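Translation initiation factor eIF-2B (Pyrococcus horikoshii, PDB 1VB5) probably serves, as a regulatory subunit of archaeal initiation factor 2B, in the exchange of GDP for GTP on initiation factor 2. Local coordinates at residues A206-A211 with W256-G261; R260-E265 with V269-D274; D146-H151 with V195-T200. All coordinates share one frame; numbering follows the deposited sequence.

Contact 1. Residues A206-A211 with W256-G261; sequences ACHENA and WKYVRG
A T-shaped aromatic pair, His208 with Tyr258, ties the C-terminal end of helix 200-209 to the short 3-10 turn at residues 256-258. Tyr258 presents the edge of its ring to one face of the imidazole. The planes stand at 74° and the ring centres are 5.5 Å apart. CD2 and CE2 of Tyr258 do the touching: CD2 lies 3.8 Å from His208 CB, and CE2 sits 4.1 Å from CD2 of the imidazole. His208 carries its CG anti to the backbone N (chi1 168°), which swings the imidazole off the helix toward the 3-10 turn. Tyr258 itself is buried, with Lys257 CG 3.9 Å above one face of its ring, over the centre. Ala204 and Leu205 of the helix touch the same phenol side chain, and Glu209 of the second subunit packs on it as well. One residue before the imidazole, Cys207 is held by the disulfide to Cys175. Just beyond, Ala211, with positive phi, is the C-prime residue of the Schellman motif that ends the helix, and Asn210 folds back so that its ND2 reaches Ala206 O at 2.8 Å, from above the carbonyl plane. Backbone N of Asn210 comes to that same oxygen from the opposite face. A serine in place of Tyr258 would probably leave the imidazole face without its aromatic edge, freeing His208 to turn and opening a gap beside the helix. Between the two segments the attraction is thus dispersive and weakly electrostatic, aromatic C-H groups of Tyr258 against the imidazole face and the CB beside it, and would probably not depend on the charge of the exposed histidine.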
loop_
_atom_site.group_PDB
_atom_site.type_symbol
_atom_site.label_atom_id
_atom_site.label_comp_id
_atom_site.label_asym_id
_atom_site.label_seq_id
_atom_site.Cartn_x
_atom_site.Cartn_y
_atom_site.Cartn_z
ATOM N N ALA B 206 -7.252 5.786 -6.378
ATOM C CA ALA B 206 -8.318 4.786 -6.321
ATOM C C ALA B 206 -9.687 5.397 -6.064
ATOM O O ALA B 206 -10.690 5.001 -6.664
ATOM C CB ALA B 206 -8.007 3.755 -5.235
ATOM N N CYS B 207 -9.736 6.359 -5.156
ATOM C CA CYS B 207 -11.002 6.991 -4.839
ATOM C C CYS B 207 -11.525 7.829 -6.023
ATOM O O CYS B 207 -12.735 7.924 -6.239
ATOM C CB CYS B 207 -10.836 7.812 -3.552
ATOM S SG CYS B 207 -10.859 6.847 -1.985
ATOM N N HIS B 208 -10.626 8.418 -6.807
ATOM C CA HIS B 208 -11.053 9.197 -7.972
ATOM C C HIS B 208 -11.647 8.250 -9.021
ATOM O O HIS B 208 -12.651 8.551 -9.668
ATOM C CB HIS B 208 -9.866 9.941 -8.590
ATOM C CG HIS B 208 -10.154 10.529 -9.940
ATOM N ND1 HIS B 208 -10.888 11.684 -10.113
ATOM C CD2 HIS B 208 -9.812 10.113 -11.185
ATOM C CE1 HIS B 208 -10.983 11.956 -11.402
ATOM N NE2 HIS B 208 -10.339 11.018 -12.074
ATOM N N GLU B 209 -11.014 7.095 -9.175
ATOM C CA GLU B 209 -11.458 6.099 -10.139
ATOM C C GLU B 209 -12.837 5.564 -9.776
ATOM O O GLU B 209 -13.650 5.267 -10.650
ATOM C CB GLU B 209 -10.449 4.950 -10.187
ATOM C CG GLU B 209 -10.275 4.342 -11.550
ATOM C CD GLU B 209 -9.982 5.380 -12.620
ATOM O OE1 GLU B 209 -9.082 6.225 -12.422
ATOM O OE2 GLU B 209 -10.653 5.342 -13.670
ATOM N N ASN B 210 -13.106 5.462 -8.478
ATOM C CA ASN B 210 -14.388 4.951 -8.001
ATOM C C ASN B 210 -15.375 6.048 -7.585
ATOM O O ASN B 210 -16.376 5.770 -6.918
ATOM C CB ASN B 210 -14.150 3.978 -6.832
ATOM C CG ASN B 210 -13.422 2.703 -7.268
ATOM O OD1 ASN B 210 -14.006 1.835 -7.922
ATOM N ND2 ASN B 210 -12.136 2.595 -6.921
ATOM N N ALA B 211 -15.096 7.289 -7.981
ATOM C CA ALA B 211 -15.969 8.418 -7.656
ATOM C C ALA B 211 -16.280 8.547 -6.166
ATOM O O ALA B 211 -17.438 8.568 -5.753
ATOM C CB ALA B 211 -17.272 8.312 -8.448
ATOM N N TRP B 256 -3.519 18.256 -6.766
ATOM C CA TRP B 256 -4.802 18.797 -6.332
ATOM C C TRP B 256 -5.994 18.252 -7.121
ATOM O O TRP B 256 -7.105 18.201 -6.597
ATOM C CB TRP B 256 -4.804 20.332 -6.404
ATOM C CG TRP B 256 -4.419 20.898 -7.747
ATOM C CD1 TRP B 256 -3.196 21.389 -8.107
ATOM C CD2 TRP B 256 -5.250 20.995 -8.912
ATOM N NE1 TRP B 256 -3.213 21.781 -9.424
ATOM C CE2 TRP B 256 -4.461 21.551 -9.942
ATOM C CE3 TRP B 256 -6.585 20.667 -9.185
ATOM C CZ2 TRP B 256 -4.961 21.786 -11.230
ATOM C CZ3 TRP B 256 -7.082 20.898 -10.462
ATOM C CH2 TRP B 256 -6.270 21.452 -11.471
ATOM N N LYS B 257 -5.775 17.824 -8.366
ATOM C CA LYS B 257 -6.895 17.335 -9.172
ATOM C C LYS B 257 -7.600 16.097 -8.628
ATOM O O LYS B 257 -8.628 15.681 -9.159
ATOM C CB LYS B 257 -6.470 17.117 -10.632
ATOM C CG LYS B 257 -5.495 15.976 -10.907
ATOM C CD LYS B 257 -5.104 16.015 -12.381
ATOM C CE LYS B 257 -4.194 14.870 -12.797
ATOM N NZ LYS B 257 -3.798 14.996 -14.238
ATOM N N TYR B 258 -7.058 15.515 -7.566
ATOM C CA TYR B 258 -7.677 14.350 -6.943
ATOM C C TYR B 258 -8.266 14.740 -5.582
ATOM O O TYR B 258 -8.775 13.892 -4.849
ATOM C CB TYR B 258 -6.645 13.240 -6.746
ATOM C CG TYR B 258 -6.006 12.777 -8.032
ATOM C CD1 TYR B 258 -4.653 12.996 -8.272
ATOM C CD2 TYR B 258 -6.753 12.115 -9.005
ATOM C CE1 TYR B 258 -4.052 12.564 -9.450
ATOM C CE2 TYR B 258 -6.165 11.678 -10.189
ATOM C CZ TYR B 258 -4.811 11.905 -10.401
ATOM O OH TYR B 258 -4.208 11.444 -11.547
ATOM N N VAL B 259 -8.203 16.032 -5.262
ATOM C CA VAL B 259 -8.705 16.549 -3.989
ATOM C C VAL B 259 -9.973 17.387 -4.162
ATOM O O VAL B 259 -9.969 18.376 -4.905
ATOM C CB VAL B 259 -7.625 17.424 -3.303
ATOM C CG1 VAL B 259 -8.143 17.965 -1.973
ATOM C CG2 VAL B 259 -6.344 16.610 -3.097
ATOM N N ARG B 260 -11.056 16.986 -3.491
ATOM C CA ARG B 260 -12.321 17.718 -3.548
ATOM C C ARG B 260 -12.123 19.081 -2.888
ATOM O O ARG B 260 -12.502 20.117 -3.429
ATOM C CB ARG B 260 -13.428 16.992 -2.771
ATOM C CG ARG B 260 -14.167 15.865 -3.477
ATOM C CD ARG B 260 -14.943 16.347 -4.681
ATOM N NE ARG B 260 -14.066 16.505 -5.830
ATOM C CZ ARG B 260 -14.395 17.164 -6.932
ATOM N NH1 ARG B 260 -15.593 17.726 -7.034
ATOM N NH2 ARG B 260 -13.519 17.266 -7.924
ATOM N N GLY B 261 -11.550 19.061 -1.690
ATOM C CA GLY B 261 -11.315 20.292 -0.958
ATOM C C GLY B 261 -10.391 20.080 0.219
ATOM O O GLY B 261 -10.130 18.945 0.617
#

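Contact 2. Residues R260-E265 with V269-D274; sequences RGIITE and VIPPRD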
loop_
_atom_site.group_PDB
_atom_site.type_symbol
_atom_site.label_atom_id
_atom_site.label_comp_id
_atom_site.label_asym_id
_atom_site.label_seq_id
_atom_site.Cartn_x
_atom_site.Cartn_y
_atom_site.Cartn_z
ATOM N N ARG B 260 -11.056 16.986 -3.491
ATOM C CA ARG B 260 -12.321 17.718 -3.548
ATOM C C ARG B 260 -12.123 19.081 -2.888
ATOM O O ARG B 260 -12.502 20.117 -3.429
ATOM C CB ARG B 260 -13.428 16.992 -2.771
ATOM C CG ARG B 260 -14.167 15.865 -3.477
ATOM C CD ARG B 260 -14.943 16.347 -4.681
ATOM N NE ARG B 260 -14.066 16.505 -5.830
ATOM C CZ ARG B 260 -14.395 17.164 -6.932
ATOM N NH1 ARG B 260 -15.593 17.726 -7.034
ATOM N NH2 ARG B 260 -13.519 17.266 -7.924
ATOM N N GLY B 261 -11.550 19.061 -1.690
ATOM C CA GLY B 261 -11.315 20.292 -0.958
ATOM C C GLY B 261 -10.391 20.080 0.219
ATOM O O GLY B 261 -10.130 18.945 0.617
ATOM N N ILE B 262 -9.874 21.179 0.757
ATOM C CA ILE B 262 -8.991 21.147 1.915
ATOM C C ILE B 262 -9.760 21.801 3.063
ATOM O O ILE B 262 -10.154 22.975 2.980
ATOM C CB ILE B 262 -7.696 21.925 1.643
ATOM C CG1 ILE B 262 -7.001 21.332 0.409
ATOM C CG2 ILE B 262 -6.780 21.855 2.874
ATOM C CD1 ILE B 262 -5.806 22.097 -0.089
ATOM N N ILE B 263 -9.998 21.028 4.115
ATOM C CA ILE B 263 -10.743 21.502 5.276
ATOM C C ILE B 263 -9.829 22.297 6.188
ATOM O O ILE B 263 -8.900 21.749 6.774
ATOM C CB ILE B 263 -11.339 20.316 6.064
ATOM C CG1 ILE B 263 -12.089 19.385 5.104
ATOM C CG2 ILE B 263 -12.302 20.828 7.135
ATOM C CD1 ILE B 263 -12.551 18.087 5.724
ATOM N N THR B 264 -10.073 23.600 6.290
ATOM C CA THR B 264 -9.249 24.448 7.153
ATOM C C THR B 264 -10.123 25.031 8.256
ATOM O O THR B 264 -11.349 24.900 8.219
ATOM C CB THR B 264 -8.627 25.627 6.380
ATOM O OG1 THR B 264 -9.652 26.585 6.079
ATOM C CG2 THR B 264 -7.981 25.145 5.084
ATOM N N GLU B 265 -9.493 25.690 9.226
ATOM C CA GLU B 265 -10.233 26.287 10.328
ATOM C C GLU B 265 -11.018 27.501 9.832
ATOM O O GLU B 265 -11.871 28.020 10.543
ATOM C CB GLU B 265 -9.283 26.700 11.469
ATOM C CG GLU B 265 -8.372 27.881 11.150
ATOM C CD GLU B 265 -7.103 27.485 10.414
ATOM O OE1 GLU B 265 -7.094 26.434 9.732
ATOM O OE2 GLU B 265 -6.113 28.243 10.507
ATOM N N VAL B 269 -11.491 25.015 1.563
ATOM C CA VAL B 269 -10.887 25.686 0.419
ATOM C C VAL B 269 -10.741 24.725 -0.780
ATOM O O VAL B 269 -10.543 23.519 -0.603
ATOM C CB VAL B 269 -9.487 26.239 0.815
ATOM C CG1 VAL B 269 -8.701 25.185 1.555
ATOM C CG2 VAL B 269 -8.709 26.637 -0.402
ATOM N N ILE B 270 -10.838 25.272 -1.989
ATOM C CA ILE B 270 -10.715 24.489 -3.213
ATOM C C ILE B 270 -9.354 24.708 -3.879
ATOM O O ILE B 270 -9.068 25.796 -4.386
ATOM C CB ILE B 270 -11.796 24.879 -4.231
ATOM C CG1 ILE B 270 -13.181 24.755 -3.597
ATOM C CG2 ILE B 270 -11.682 23.992 -5.472
ATOM C CD1 ILE B 270 -14.322 25.129 -4.531
ATOM N N PRO B 271 -8.490 23.681 -3.884
ATOM C CA PRO B 271 -7.188 23.888 -4.525
ATOM C C PRO B 271 -7.356 23.820 -6.045
ATOM O O PRO B 271 -8.285 23.184 -6.543
ATOM C CB PRO B 271 -6.353 22.737 -3.981
ATOM C CG PRO B 271 -7.373 21.619 -3.923
ATOM C CD PRO B 271 -8.611 22.313 -3.351
ATOM N N PRO B 272 -6.468 24.485 -6.799
ATOM C CA PRO B 272 -5.345 25.281 -6.298
ATOM C C PRO B 272 -5.687 26.772 -6.256
ATOM O O PRO B 272 -4.944 27.575 -5.695
ATOM C CB PRO B 272 -4.264 24.991 -7.324
ATOM C CG PRO B 272 -5.055 25.066 -8.598
ATOM C CD PRO B 272 -6.340 24.279 -8.255
ATOM N N ARG B 273 -6.812 27.136 -6.856
ATOM C CA ARG B 273 -7.234 28.536 -6.921
ATOM C C ARG B 273 -7.353 29.291 -5.593
ATOM O O ARG B 273 -6.922 30.437 -5.495
ATOM C CB ARG B 273 -8.551 28.628 -7.692
ATOM C CG ARG B 273 -8.355 28.533 -9.192
ATOM C CD ARG B 273 -8.004 29.900 -9.750
ATOM N NE ARG B 273 -7.194 29.811 -10.955
ATOM C CZ ARG B 273 -7.182 30.727 -11.915
ATOM N NH1 ARG B 273 -7.943 31.812 -11.821
ATOM N NH2 ARG B 273 -6.405 30.552 -12.969
ATOM N N ASP B 274 -7.928 28.661 -4.574
ATOM C CA ASP B 274 -8.081 29.340 -3.288
ATOM C C ASP B 274 -6.801 29.330 -2.462
ATOM O O ASP B 274 -6.720 29.977 -1.419
ATOM C CB ASP B 274 -9.212 28.712 -2.476
ATOM C CG ASP B 274 -10.536 28.739 -3.198
ATOM O OD1 ASP B 274 -10.645 29.451 -4.220
ATOM O OD2 ASP B 274 -11.477 28.054 -2.735
#
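Ile262 and Val269 form an antiparallel hydrogen-bonded pair, the tight part of this contact. Their backbones exchange two hydrogen bonds. Ile262 N donates to Val269 O at 2.8 Å, almost straight (171°) and in the carbonyl plane; Val269 N donates in turn to Ile262 O at 2.8 Å, tilted from that carbonyl's plane. The two side chains lie side by side and point the same way. Val269 CG1 sits between its own backbone N and carbonyl carbon (chi1 47°), which presses it against Ile262 CB at 3.4 Å, closer than carbons usually come. From further along the strand Thr264 CG2 meets the same methyl at 3.6 Å, the two side chains crossing at about a right angle, while Thr264 OG1 is bonded to Gly267 O in the turn. Pro271 adds a softer patch: its CB lies 4.0 Å from Ile262 CD1, and its CD rests 4.1 Å from Gly261 CA.

The outer side is looser. The exposed side chains of Arg260 and Ile270 start away from the opposite segment; the nearest approach between the two residues is Arg260 O to Ile270 CG2 at 4.5 Å. Here the chain is held by itself: Ile270 N donates to Asp274 OD2 at 3.0 Å, meeting it from above the carboxylate plane, and Asp274 N bonds back to Ile270 O. The peptide before Pro272 is cis, consistent with the turn here. Ile263, directed away from Val269, packs on helix 78-106 instead. Strands 261-264 and 267-269 make up a beta hairpin at one border of a Rossmann-like sheet, the last strand running antiparallel to its neighbour.

Contact 3. Residues D146-H151 with V195-T200; sequences DYEGLH and VNKAGT
The ionic link comes first: Lys197 NZ and Glu148 OE2, both buried, make a salt bridge 2.8 Å long. The ammonium meets the oxygen on its syn side, 16° out of the carboxylate plane, and the side chains arrive from opposite directions. A bend in the glutamate at chi2 (-91°) brings OE2 round to the lysine, whose own chain bends at chi2 and chi4, laying Lys197 CD 3.4 Å from the same oxygen. Each end has a further partner, Ser117 OG bonding to OE2 and Ser144 O accepting from NZ.

A bridging water forms the second group. It accepts from Lys197 NZ at 3.0 Å and from Asp146 N at 2.9 Å, and lies 2.6 Å from Glu148 OE1, to which it probably donates. The ammonium has three acceptors: OE2, the water and Ser144 O.

In the Rossmann-like fold this cluster lies past the C-terminal ends of parallel strands 111-115 and 136-141, which lead to Ser117 and Ser144. Glu148 lies by helix 148-158, while Lys197 ends a strand of the separate three-stranded antiparallel sheet.

Local hydrogen bonds shape the lysine side. Residues 197-200 make a type II beta turn, with Gly199 at the N-cap of helix 200-209. Lys197 O takes two bonds from Thr200, one from N and one from OG1, the latter at 2.7 Å on a lone pair; OG1 in turn accepts from Asn196 ND2. Next to Glu148, Tyr147 makes a cation-pi pair with Arg241 of the second subunit.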
loop_
_atom_site.group_PDB
_atom_site.type_symbol
_atom_site.label_atom_id
_atom_site.label_comp_id
_atom_site.label_asym_id
_atom_site.label_seq_id
_atom_site.Cartn_x
_atom_site.Cartn_y
_atom_site.Cartn_z
ATOM N N ASP B 146 5.720 1.825 10.451
ATOM C CA ASP B 146 5.601 2.065 11.892
ATOM C C ASP B 146 4.219 1.793 12.467
ATOM O O ASP B 146 4.027 1.823 13.678
ATOM C CB ASP B 146 6.012 3.501 12.211
ATOM C CG ASP B 146 7.436 3.792 11.798
ATOM O OD1 ASP B 146 8.344 3.107 12.319
ATOM O OD2 ASP B 146 7.644 4.691 10.951
ATOM N N TYR B 147 3.257 1.546 11.588
ATOM C CA TYR B 147 1.895 1.237 12.001
ATOM C C TYR B 147 1.221 2.281 12.890
ATOM O O TYR B 147 0.564 1.936 13.870
ATOM C CB TYR B 147 1.872 -0.132 12.690
ATOM C CG TYR B 147 2.397 -1.252 11.815
ATOM C CD1 TYR B 147 3.423 -2.085 12.254
ATOM C CD2 TYR B 147 1.890 -1.453 10.531
ATOM C CE1 TYR B 147 3.934 -3.088 11.435
ATOM C CE2 TYR B 147 2.390 -2.449 9.705
ATOM C CZ TYR B 147 3.411 -3.263 10.161
ATOM O OH TYR B 147 3.907 -4.255 9.344
ATOM N N GLU B 148 1.367 3.556 12.543
ATOM C CA GLU B 148 0.735 4.616 13.321
ATOM C C GLU B 148 -0.782 4.473 13.158
ATOM O O GLU B 148 -1.563 5.033 13.932
ATOM C CB GLU B 148 1.190 5.996 12.829
ATOM C CG GLU B 148 0.804 6.308 11.385
ATOM C CD GLU B 148 1.870 5.896 10.366
ATOM O OE1 GLU B 148 2.706 5.008 10.669
ATOM O OE2 GLU B 148 1.858 6.464 9.251
ATOM N N GLY B 149 -1.196 3.716 12.146
ATOM C CA GLY B 149 -2.614 3.517 11.909
ATOM C C GLY B 149 -3.270 2.764 13.054
ATOM O O GLY B 149 -4.455 2.952 13.338
ATOM N N LEU B 150 -2.502 1.904 13.713
ATOM C CA LEU B 150 -3.042 1.141 14.825
ATOM C C LEU B 150 -3.266 2.090 15.992
ATOM O O LEU B 150 -4.140 1.861 16.821
ATOM C CB LEU B 150 -2.096 -0.002 15.215
ATOM C CG LEU B 150 -1.955 -1.078 14.130
ATOM C CD1 LEU B 150 -0.948 -2.142 14.571
ATOM C CD2 LEU B 150 -3.321 -1.711 13.863
ATOM N N HIS B 151 -2.481 3.161 16.055
ATOM C CA HIS B 151 -2.672 4.141 17.114
ATOM C C HIS B 151 -4.051 4.788 16.897
ATOM O O HIS B 151 -4.786 5.033 17.849
ATOM C CB HIS B 151 -1.573 5.203 17.065
ATOM C CG HIS B 151 -1.796 6.344 18.010
ATOM N ND1 HIS B 151 -2.076 6.160 19.347
ATOM C CD2 HIS B 151 -1.786 7.683 17.809
ATOM C CE1 HIS B 151 -2.232 7.336 19.928
ATOM N NE2 HIS B 151 -2.061 8.277 19.017
ATOM N N VAL B 195 1.187 17.115 0.643
ATOM C CA VAL B 195 2.266 16.241 1.084
ATOM C C VAL B 195 1.727 15.501 2.304
ATOM O O VAL B 195 1.248 16.121 3.261
ATOM C CB VAL B 195 3.509 17.037 1.497
ATOM C CG1 VAL B 195 4.605 16.080 1.952
ATOM C CG2 VAL B 195 3.998 17.885 0.328
ATOM N N ASN B 196 1.786 14.176 2.265
ATOM C CA ASN B 196 1.274 13.386 3.368
ATOM C C ASN B 196 1.941 12.020 3.368
ATOM O O ASN B 196 2.719 11.708 2.471
ATOM C CB ASN B 196 -0.254 13.244 3.240
ATOM C CG ASN B 196 -0.909 12.796 4.534
ATOM O OD1 ASN B 196 -0.674 13.378 5.595
ATOM N ND2 ASN B 196 -1.741 11.765 4.455
ATOM N N LYS B 197 1.642 11.217 4.383
ATOM C CA LYS B 197 2.211 9.882 4.508
ATOM C C LYS B 197 2.200 9.142 3.162
ATOM O O LYS B 197 1.211 9.179 2.427
ATOM C CB LYS B 197 1.422 9.079 5.548
ATOM C CG LYS B 197 1.979 7.685 5.808
ATOM C CD LYS B 197 3.327 7.752 6.521
ATOM C CE LYS B 197 4.042 6.396 6.488
ATOM N NZ LYS B 197 3.180 5.296 7.015
ATOM N N ALA B 198 3.310 8.482 2.849
ATOM C CA ALA B 198 3.438 7.724 1.613
ATOM C C ALA B 198 2.242 6.791 1.467
ATOM O O ALA B 198 1.883 6.078 2.406
ATOM C CB ALA B 198 4.727 6.920 1.632
ATOM N N GLY B 199 1.628 6.797 0.287
ATOM C CA GLY B 199 0.471 5.953 0.061
ATOM C C GLY B 199 -0.812 6.751 -0.138
ATOM O O GLY B 199 -1.766 6.252 -0.742
ATOM N N THR B 200 -0.836 7.984 0.368
ATOM C CA THR B 200 -2.009 8.848 0.250
ATOM C C THR B 200 -2.349 9.065 -1.223
ATOM O O THR B 200 -3.519 9.098 -1.604
ATOM C CB THR B 200 -1.759 10.231 0.915
ATOM O OG1 THR B 200 -1.368 10.044 2.283
ATOM C CG2 THR B 200 -3.019 11.081 0.863
HETATM O O HOH W 1 4.814 4.320 9.282
#

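In the fold
Along the chain contact 3 closes before contacts 1 and 2 open. Its strand 194-197 is followed, through the 197-200 turn, by helix 200-209, whose far end belongs to contact 1, yet the two centres stand 19 Å apart, with nearest atoms about 7 Å from each other. Contacts 1 and 2 share Arg260 and Gly261, have centres 13 Å apart and touch directly, Trp256 packing on Pro271 and Pro272. Contact 2 closes one border of the seven-stranded sheet, whereas contact 3, about 22 Å away between centres, joins helix 148-158 to the small antiparallel sheet. Contacts 1 and 3 both reach the second subunit, so these joints of the fold border the dimer interface.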